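Local structure of leucine aminopeptidase 1 (Caenorhabditis elegans, 2HC9) at residues Asn53-Arg58 against Ala72-Val77; Ser62-Leu67 against Lys98-Pro103; Leu283-Ala288 against Ala474-Leu479. The protein releases N-terminal amino acids, preferably leucine, from peptides as a two-zinc aminopeptidase of the M17 family and probably serves as a digestive enzyme. The protein carries 1 engineered substitution. All coordinates share one frame; numbering follows the deposited sequence.

Contact 1: Asn53-Arg58 against Ala72-Val77; sequences NSMISR and AHLITV
Leu74 meets helix 49-58 through a single methyl group, CD2, which touches two side chains from consecutive residues, Met55 and Ile56. All contact across the segments is apolar. Leu74 CD2 lies 3.8 Å from Ile56 CD1, the two side chains crossing at about a right angle, and 4.0 Å from Met55 CE, where the chains reach toward each other tip to tip. Met55 runs extended through chi1 and chi2 and bends only at chi3 (64°), which turns its terminal methyl onto the leucine. Flexible methionine and the long branch of isoleucine suit a gap too wide for short residues: the nearest CA atoms, Ile56 and Thr76, are 9.3 Å apart. No hydrogen bond crosses between the segments.

Leu29 of helix 26-31 and Ile59 add to the cluster round Leu74, so helices pack on one face of the mixed sheet of the N-terminal domain, a member of the macro clan. Tyr69 of a second subunit packs on Met55, and Arg58 forms salt bridges with Asp105 and Glu70 of that subunit. With no polar link between the segments, helix and strand are held together here by buried hydrocarbon alone.

Contact 2: Ser62-Leu67 against Lys98-Pro103; sequences SGRHPL and KPINYP. With SO4 (sulfate ion), chain E.
Arg64 and Ile100 slide past each other in opposite directions, the aliphatic part of the arginine lying against the end of the isoleucine. Arg64 CD is 3.6 Å from Ile100 CD1 and 3.8 Å from Ile100 CG1, a purely hydrocarbon touch made by a residue better known for its charge. Farther along the same side chain, Arg64 NH1 comes within 4.1 Å of Pro99 CG, which lies oblique to the guanidinium plane. No hydrogen bond joins the two segments. Arginine suits this partly exposed place because its methylene chain can cover an apolar neighbour while its head reaches a polar one: NH1 donates to the backbone O of Glu96, near the end of helix 90-97. The chain leaves the strand extended, with CG opposite the backbone N (chi1 171°), then bends at chi3 (76°), which turns the head toward Pro99 and Glu96.

Strand 63-66 is an outermost strand, within this chain, of the mixed sheet of the N-terminal domain, and it pairs antiparallel with strand 72-77. The loop after helix 90-97 lies over the face of the sheet near this outer strand, on the side where helix 90-97 packs, and His73 of the neighbouring strand touches both Arg64 and Ile100. Ile100 is buried, whereas Pro99, at the start of the loop, is exposed.

Lys98 points its CB away from the strand and takes no part in that packing. Bends at chi2 and chi4 lead its ammonium group to a sulfate ion, probably from the crystallisation liquor: Lys98 NZ donates to sulfate O3 at 3.0 Å and, weakly, to sulfate O1 at 2.9 Å. Arg467 NH2 is also hydrogen-bonded to the same anion.

Contact 3: Leu283-Ala288 against Ala474-Leu479; sequences LEAYSA and ALFSTL
Two helices of the catalytic domain, 277-290 and 473-480, come together at this buried contact, close to the centre of the chain. Their backbones approach to 6.1 Å between Ala285 CA and Phe476 CA, a spacing that the small side chains of helix 277-290 make possible. Ala285 CB meets Phe476 CB at 3.9 Å, so it is the first carbon of the phenylalanine, more than its ring, that bears on the alanine. The ring itself leads away from the other helix. Its CG lies opposite the carbonyl carbon (chi1 -75°), and Ala285 CB stands oblique to the ring. The aromatic group is spent elsewhere, in an edge-to-face stack with Phe358 of strand 356-361, in the central sheet. Phe476 thus bears on both the neighbouring helix and the sheet. Its side chain is about 12 Å from that of Lys252, a zinc ligand, so the contact lies near the metal site without taking part in it.

One turn on, Ala288 CB faces Ser477 OG at 4.2 Å, a looser approach with no polar character on the alanine side. The hydroxyl is occupied within its own helix, bonding to the backbone O of Pro473. A serine can therefore lie in a buried helix interface, its short side chain taking little room and its polar atom already provided for. Ser169 and Phe162 of helix 157-178 touch Ala288 and Ser477 respectively, adding a third helix beside the pair. Tyr286, on a different side of its helix, packs on Leu236 and Ala300 of the sheet and reaches Ser202 through its hydroxyl.

With no hydrogen bond between them, the segments meet through a small, mainly apolar contact: the methyl of Ala285 lets the backbones come close, and the one hydroxyl at the interface is satisfied within its own helix.

From the N terminus, the chain runs through helix 49-58, strand 63-66 and strand 72-77, then on to the loop after helix 90-97. Contact 1 closes the first loop, across 13 intervening residues; contact 2 opens within that loop and closes beyond it, across 30, so the two cross. They meet directly: strands 63-66 and 72-77 are neighbours in one sheet, with probable hydrogen bonds from Leu74 N to His65 O and from Thr76 N to Gly63 O. Both also touch the second subunit. Contact 3 follows in series, bringing together helix segments with 185 residues between them in the catalytic domain. Its nearest atoms are about 16 Å from either of the others.

Contact 1: Asn53-Arg58 against Ala72-Val77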
loop_
_atom_site.group_PDB
_atom_site.type_symbol
_atom_site.label_atom_id
_atom_site.label_comp_id
_atom_site.label_asym_id
_atom_site.label_seq_id
_atom_site.Cartn_x
_atom_site.Cartn_y
_atom_site.Cartn_z
ATOM N N ASN A 53 7.825 -57.578 4.778
ATOM C CA ASN A 53 6.710 -57.689 3.844
ATOM C C ASN A 53 5.410 -57.132 4.402
ATOM O O ASN A 53 4.652 -56.473 3.689
ATOM C CB ASN A 53 6.514 -59.140 3.432
ATOM C CG ASN A 53 7.686 -59.670 2.645
ATOM O OD1 ASN A 53 8.156 -59.025 1.703
ATOM N ND2 ASN A 53 8.181 -60.838 3.034
ATOM N N SER A 54 5.172 -57.402 5.680
ATOM C CA SER A 54 4.007 -56.867 6.374
ATOM C C SER A 54 3.987 -55.332 6.287
ATOM O O SER A 54 2.980 -54.732 5.894
ATOM C CB SER A 54 4.024 -57.331 7.827
ATOM O OG SER A 54 2.912 -56.824 8.540
ATOM N N MET A 55 5.115 -54.703 6.622
ATOM C CA MET A 55 5.231 -53.238 6.539
ATOM C C MET A 55 4.986 -52.675 5.129
ATOM O O MET A 55 4.175 -51.761 4.953
ATOM C CB MET A 55 6.587 -52.781 7.075
ATOM C CG MET A 55 6.777 -51.265 6.994
ATOM S SD MET A 55 8.350 -50.757 7.681
ATOM C CE MET A 55 9.456 -51.583 6.526
ATOM N N ILE A 56 5.668 -53.235 4.125
ATOM C CA ILE A 56 5.483 -52.807 2.743
ATOM C C ILE A 56 4.015 -52.916 2.296
ATOM O O ILE A 56 3.513 -52.011 1.628
ATOM C CB ILE A 56 6.460 -53.544 1.764
ATOM C CG1 ILE A 56 7.922 -53.304 2.194
ATOM C CG2 ILE A 56 6.247 -53.085 0.317
ATOM C CD1 ILE A 56 8.399 -51.828 2.117
ATOM N N SER A 57 3.331 -53.994 2.696
ATOM C CA SER A 57 1.867 -54.106 2.504
ATOM C C SER A 57 1.069 -52.938 3.095
ATOM O O SER A 57 0.185 -52.412 2.434
ATOM C CB SER A 57 1.314 -55.417 3.074
ATOM O OG SER A 57 2.057 -56.543 2.631
ATOM N N ARG A 58 1.382 -52.535 4.328
ATOM C CA ARG A 58 0.591 -51.510 5.032
ATOM C C ARG A 58 0.844 -50.093 4.539
ATOM O O ARG A 58 -0.076 -49.283 4.514
ATOM C CB ARG A 58 0.860 -51.537 6.527
ATOM C CG ARG A 58 0.499 -52.823 7.213
ATOM C CD ARG A 58 -0.881 -52.754 7.801
ATOM N NE ARG A 58 -1.184 -51.523 8.538
ATOM C CZ ARG A 58 -2.429 -51.152 8.827
ATOM N NH1 ARG A 58 -3.441 -51.914 8.420
ATOM N NH2 ARG A 58 -2.674 -50.039 9.502
ATOM N N ALA A 72 16.662 -44.419 11.817
ATOM C CA ALA A 72 16.354 -45.083 10.538
ATOM C C ALA A 72 15.010 -44.739 9.944
ATOM O O ALA A 72 14.030 -44.569 10.677
ATOM C CB ALA A 72 16.482 -46.613 10.668
ATOM N N HIS A 73 14.955 -44.691 8.614
ATOM C CA HIS A 73 13.741 -44.300 7.887
ATOM C C HIS A 73 13.603 -45.098 6.595
ATOM O O HIS A 73 14.610 -45.413 5.959
ATOM C CB HIS A 73 13.824 -42.813 7.516
ATOM C CG HIS A 73 13.829 -41.897 8.695
ATOM N ND1 HIS A 73 14.986 -41.524 9.346
ATOM C CD2 HIS A 73 12.815 -41.277 9.341
ATOM C CE1 HIS A 73 14.683 -40.711 10.339
ATOM N NE2 HIS A 73 13.371 -40.548 10.361
ATOM N N LEU A 74 12.364 -45.373 6.195
ATOM C CA LEU A 74 12.061 -45.808 4.826
ATOM C C LEU A 74 11.306 -44.668 4.122
ATOM O O LEU A 74 10.316 -44.160 4.639
ATOM C CB LEU A 74 11.165 -47.053 4.857
ATOM C CG LEU A 74 10.572 -47.570 3.532
ATOM C CD1 LEU A 74 11.652 -48.147 2.634
ATOM C CD2 LEU A 74 9.529 -48.635 3.780
ATOM N N ILE A 75 11.779 -44.300 2.941
ATOM C CA ILE A 75 11.108 -43.314 2.097
ATOM C C ILE A 75 10.507 -44.032 0.882
ATOM O O ILE A 75 11.226 -44.620 0.070
ATOM C CB ILE A 75 12.082 -42.184 1.656
ATOM C CG1 ILE A 75 12.480 -41.336 2.874
ATOM C CG2 ILE A 75 11.438 -41.300 0.547
ATOM C CD1 ILE A 75 13.552 -40.249 2.533
ATOM N N THR A 76 9.181 -43.994 0.793
ATOM C CA THR A 76 8.478 -44.535 -0.352
ATOM C C THR A 76 8.172 -43.424 -1.361
ATOM O O THR A 76 7.542 -42.414 -1.025
ATOM C CB THR A 76 7.187 -45.272 0.088
ATOM O OG1 THR A 76 7.529 -46.303 1.030
ATOM C CG2 THR A 76 6.480 -45.894 -1.113
ATOM N N VAL A 77 8.619 -43.634 -2.590
ATOM C CA VAL A 77 8.441 -42.687 -3.687
ATOM C C VAL A 77 7.227 -43.158 -4.496
ATOM O O VAL A 77 7.095 -44.348 -4.766
ATOM C CB VAL A 77 9.714 -42.713 -4.606
ATOM C CG1 VAL A 77 9.596 -41.717 -5.791
ATOM C CG2 VAL A 77 10.955 -42.389 -3.774
#

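Contact 2: Ser62-Leu67 against Lys98-Pro103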
loop_
_atom_site.group_PDB
_atom_site.type_symbol
_atom_site.label_atom_id
_atom_site.label_comp_id
_atom_site.label_asym_id
_atom_site.label_seq_id
_atom_site.Cartn_x
_atom_site.Cartn_y
_atom_site.Cartn_z
ATOM N N SER A 62 2.960 -43.606 -1.021
ATOM C CA SER A 62 4.173 -42.789 -0.841
ATOM C C SER A 62 4.248 -42.176 0.571
ATOM O O SER A 62 3.235 -42.126 1.278
ATOM C CB SER A 62 4.233 -41.666 -1.869
ATOM O OG SER A 62 3.343 -40.627 -1.523
ATOM N N GLY A 63 5.436 -41.709 0.971
ATOM C CA GLY A 63 5.657 -41.140 2.310
ATOM C C GLY A 63 6.988 -41.508 2.962
ATOM O O GLY A 63 7.922 -41.979 2.294
ATOM N N ARG A 64 7.072 -41.271 4.267
ATOM C CA ARG A 64 8.254 -41.571 5.061
ATOM C C ARG A 64 7.858 -42.268 6.352
ATOM O O ARG A 64 6.974 -41.801 7.079
ATOM C CB ARG A 64 9.064 -40.309 5.395
ATOM C CG ARG A 64 10.192 -40.587 6.404
ATOM C CD ARG A 64 10.859 -39.340 6.902
ATOM N NE ARG A 64 10.067 -38.619 7.890
ATOM C CZ ARG A 64 9.593 -37.377 7.727
ATOM N NH1 ARG A 64 9.806 -36.687 6.596
ATOM N NH2 ARG A 64 8.889 -36.821 8.705
ATOM N N HIS A 65 8.518 -43.392 6.631
ATOM C CA HIS A 65 8.188 -44.214 7.777
ATOM C C HIS A 65 9.422 -44.527 8.625
ATOM O O HIS A 65 10.419 -45.053 8.127
ATOM C CB HIS A 65 7.486 -45.486 7.308
ATOM C CG HIS A 65 6.116 -45.218 6.769
ATOM N ND1 HIS A 65 5.903 -44.821 5.467
ATOM C CD2 HIS A 65 4.900 -45.203 7.374
ATOM C CE1 HIS A 65 4.611 -44.606 5.279
ATOM N NE2 HIS A 65 3.978 -44.840 6.418
ATOM N N PRO A 66 9.361 -44.195 9.910
ATOM C CA PRO A 66 10.502 -44.441 10.796
ATOM C C PRO A 66 10.664 -45.945 11.094
ATOM O O PRO A 66 9.666 -46.666 11.271
ATOM C CB PRO A 66 10.127 -43.665 12.060
ATOM C CG PRO A 66 8.604 -43.698 12.052
ATOM C CD PRO A 66 8.233 -43.542 10.600
ATOM N N LEU A 67 11.912 -46.401 11.103
ATOM C CA LEU A 67 12.226 -47.810 11.352
ATOM C C LEU A 67 12.905 -47.991 12.697
ATOM O O LEU A 67 13.355 -49.094 13.043
ATOM C CB LEU A 67 13.121 -48.361 10.233
ATOM C CG LEU A 67 12.551 -48.228 8.817
ATOM C CD1 LEU A 67 13.554 -48.793 7.792
ATOM C CD2 LEU A 67 11.188 -48.920 8.696
ATOM N N LYS A 98 14.448 -34.041 3.347
ATOM C CA LYS A 98 14.969 -32.757 3.843
ATOM C C LYS A 98 14.671 -32.503 5.320
ATOM O O LYS A 98 15.541 -31.990 6.025
ATOM C CB LYS A 98 14.499 -31.584 2.946
ATOM C CG LYS A 98 15.132 -30.237 3.238
ATOM C CD LYS A 98 16.639 -30.262 2.979
ATOM C CE LYS A 98 17.289 -28.970 3.459
ATOM N NZ LYS A 98 17.499 -29.050 4.907
ATOM N N PRO A 99 13.463 -32.870 5.816
ATOM C CA PRO A 99 13.203 -32.701 7.252
ATOM C C PRO A 99 13.994 -33.574 8.207
ATOM O O PRO A 99 14.050 -33.261 9.402
ATOM C CB PRO A 99 11.714 -33.089 7.388
ATOM C CG PRO A 99 11.153 -32.893 6.023
ATOM C CD PRO A 99 12.244 -33.358 5.130
ATOM N N ILE A 100 14.537 -34.690 7.724
ATOM C CA ILE A 100 15.175 -35.627 8.631
ATOM C C ILE A 100 16.418 -35.027 9.278
ATOM O O ILE A 100 17.277 -34.469 8.603
ATOM C CB ILE A 100 15.498 -36.961 7.955
ATOM C CG1 ILE A 100 14.197 -37.663 7.546
ATOM C CG2 ILE A 100 16.349 -37.859 8.888
ATOM C CD1 ILE A 100 14.453 -38.911 6.693
ATOM N N ASN A 101 16.493 -35.164 10.600
ATOM C CA ASN A 101 17.712 -34.860 11.346
ATOM C C ASN A 101 18.357 -36.111 11.910
ATOM O O ASN A 101 17.658 -37.071 12.256
ATOM C CB ASN A 101 17.395 -33.863 12.448
ATOM C CG ASN A 101 16.920 -32.533 11.894
ATOM O OD1 ASN A 101 17.410 -32.058 10.869
ATOM N ND2 ASN A 101 15.932 -31.942 12.557
ATOM N N TYR A 102 19.687 -36.118 11.981
ATOM C CA TYR A 102 20.426 -37.286 12.500
ATOM C C TYR A 102 20.883 -36.969 13.930
ATOM O O TYR A 102 21.266 -35.823 14.224
ATOM C CB TYR A 102 21.635 -37.616 11.595
ATOM C CG TYR A 102 21.248 -37.689 10.144
ATOM C CD1 TYR A 102 20.591 -38.814 9.645
ATOM C CD2 TYR A 102 21.503 -36.616 9.263
ATOM C CE1 TYR A 102 20.194 -38.883 8.329
ATOM C CE2 TYR A 102 21.096 -36.681 7.901
ATOM C CZ TYR A 102 20.445 -37.829 7.456
ATOM O OH TYR A 102 20.028 -37.949 6.147
ATOM N N PRO A 103 20.836 -37.966 14.834
ATOM C CA PRO A 103 21.360 -37.707 16.173
ATOM C C PRO A 103 22.758 -37.107 16.146
ATOM O O PRO A 103 23.564 -37.409 15.269
ATOM C CB PRO A 103 21.349 -39.091 16.843
ATOM C CG PRO A 103 20.251 -39.821 16.132
ATOM C CD PRO A 103 20.309 -39.341 14.697
HETATM S S SO4 E . 19.174 -27.279 7.444
HETATM O O1 SO4 E . 19.309 -28.713 7.169
HETATM O O2 SO4 E . 20.458 -26.729 7.885
HETATM O O3 SO4 E . 18.701 -26.619 6.212
HETATM O O4 SO4 E . 18.216 -27.021 8.520
#

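Contact 3: Leu283-Ala288 against Ala474-Leu479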
loop_
_atom_site.group_PDB
_atom_site.type_symbol
_atom_site.label_atom_id
_atom_site.label_comp_id
_atom_site.label_asym_id
_atom_site.label_seq_id
_atom_site.Cartn_x
_atom_site.Cartn_y
_atom_site.Cartn_z
ATOM N N LEU A 283 28.631 -22.807 -13.408
ATOM C CA LEU A 283 29.995 -23.165 -12.979
ATOM C C LEU A 283 30.095 -24.636 -12.590
ATOM O O LEU A 283 31.037 -25.351 -12.998
ATOM C CB LEU A 283 30.388 -22.301 -11.768
ATOM C CG LEU A 283 31.749 -22.629 -11.134
ATOM C CD1 LEU A 283 32.842 -22.406 -12.187
ATOM C CD2 LEU A 283 31.993 -21.847 -9.840
ATOM N N GLU A 284 29.141 -25.103 -11.782
ATOM C CA GLU A 284 29.197 -26.478 -11.291
ATOM C C GLU A 284 28.759 -27.512 -12.307
ATOM O O GLU A 284 29.240 -28.647 -12.281
ATOM C CB GLU A 284 28.443 -26.630 -9.960
ATOM C CG GLU A 284 28.990 -25.686 -8.857
ATOM C CD GLU A 284 30.432 -26.010 -8.440
ATOM O OE1 GLU A 284 30.844 -27.181 -8.576
ATOM O OE2 GLU A 284 31.125 -25.090 -7.936
ATOM N N ALA A 285 27.879 -27.118 -13.232
ATOM C CA ALA A 285 27.621 -27.945 -14.431
ATOM C C ALA A 285 28.868 -28.122 -15.287
ATOM O O ALA A 285 29.157 -29.226 -15.729
ATOM C CB ALA A 285 26.486 -27.353 -15.302
ATOM N N TYR A 286 29.569 -27.021 -15.552
ATOM C CA TYR A 286 30.797 -27.045 -16.335
ATOM C C TYR A 286 31.785 -27.999 -15.666
ATOM O O TYR A 286 32.390 -28.837 -16.330
ATOM C CB TYR A 286 31.370 -25.627 -16.398
ATOM C CG TYR A 286 32.707 -25.476 -17.105
ATOM C CD1 TYR A 286 32.757 -25.228 -18.477
ATOM C CD2 TYR A 286 33.922 -25.564 -16.392
ATOM C CE1 TYR A 286 33.950 -25.066 -19.135
ATOM C CE2 TYR A 286 35.150 -25.391 -17.050
ATOM C CZ TYR A 286 35.148 -25.134 -18.418
ATOM O OH TYR A 286 36.329 -24.964 -19.100
ATOM N N SER A 287 31.944 -27.854 -14.354
ATOM C CA SER A 287 32.842 -28.719 -13.593
ATOM C C SER A 287 32.501 -30.212 -13.768
ATOM O O SER A 287 33.376 -31.023 -14.097
ATOM C CB SER A 287 32.820 -28.335 -12.121
ATOM O OG SER A 287 33.618 -29.220 -11.337
ATOM N N ALA A 288 31.242 -30.570 -13.570
ATOM C CA ALA A 288 30.832 -31.997 -13.685
ATOM C C ALA A 288 31.072 -32.554 -15.111
ATOM O O ALA A 288 31.546 -33.683 -15.280
ATOM C CB ALA A 288 29.360 -32.156 -13.286
ATOM N N ALA A 474 22.498 -31.090 -12.574
ATOM C CA ALA A 474 21.807 -32.314 -13.009
ATOM C C ALA A 474 21.196 -32.084 -14.393
ATOM O O ALA A 474 21.343 -32.919 -15.278
ATOM C CB ALA A 474 20.747 -32.752 -11.990
ATOM N N LEU A 475 20.518 -30.952 -14.579
ATOM C CA LEU A 475 19.924 -30.605 -15.886
ATOM C C LEU A 475 20.953 -30.660 -17.016
ATOM O O LEU A 475 20.727 -31.312 -18.036
ATOM C CB LEU A 475 19.354 -29.174 -15.847
ATOM C CG LEU A 475 18.715 -28.745 -17.170
ATOM C CD1 LEU A 475 17.531 -29.695 -17.579
ATOM C CD2 LEU A 475 18.203 -27.304 -17.014
ATOM N N PHE A 476 22.081 -29.969 -16.849
ATOM C CA PHE A 476 23.049 -29.917 -17.939
ATOM C C PHE A 476 23.860 -31.188 -18.116
ATOM O O PHE A 476 24.332 -31.472 -19.200
ATOM C CB PHE A 476 23.937 -28.679 -17.866
ATOM C CG PHE A 476 23.218 -27.439 -18.297
ATOM C CD1 PHE A 476 23.036 -27.177 -19.650
ATOM C CD2 PHE A 476 22.639 -26.591 -17.356
ATOM C CE1 PHE A 476 22.307 -26.048 -20.075
ATOM C CE2 PHE A 476 21.929 -25.449 -17.763
ATOM C CZ PHE A 476 21.757 -25.185 -19.128
ATOM N N SER A 477 23.998 -31.955 -17.046
ATOM C CA SER A 477 24.609 -33.280 -17.166
ATOM C C SER A 477 23.779 -34.175 -18.061
ATOM O O SER A 477 24.329 -34.874 -18.899
ATOM C CB SER A 477 24.758 -33.924 -15.788
ATOM O OG SER A 477 25.783 -33.234 -15.113
ATOM N N THR A 478 22.457 -34.145 -17.890
ATOM C CA THR A 478 21.573 -34.972 -18.733
ATOM C C THR A 478 21.448 -34.377 -20.118
ATOM O O THR A 478 21.437 -35.114 -21.096
ATOM C CB THR A 478 20.133 -35.276 -18.164
ATOM O OG1 THR A 478 19.404 -34.064 -17.913
ATOM C CG2 THR A 478 20.190 -36.144 -16.896
ATOM N N LEU A 479 21.374 -33.056 -20.218
ATOM C CA LEU A 479 21.242 -32.416 -21.541
ATOM C C LEU A 479 22.479 -32.618 -22.438
ATOM O O LEU A 479 22.352 -32.935 -23.645
ATOM C CB LEU A 479 20.944 -30.912 -21.391
ATOM C CG LEU A 479 20.753 -30.131 -22.710
ATOM C CD1 LEU A 479 19.501 -30.643 -23.421
ATOM C CD2 LEU A 479 20.608 -28.644 -22.392
#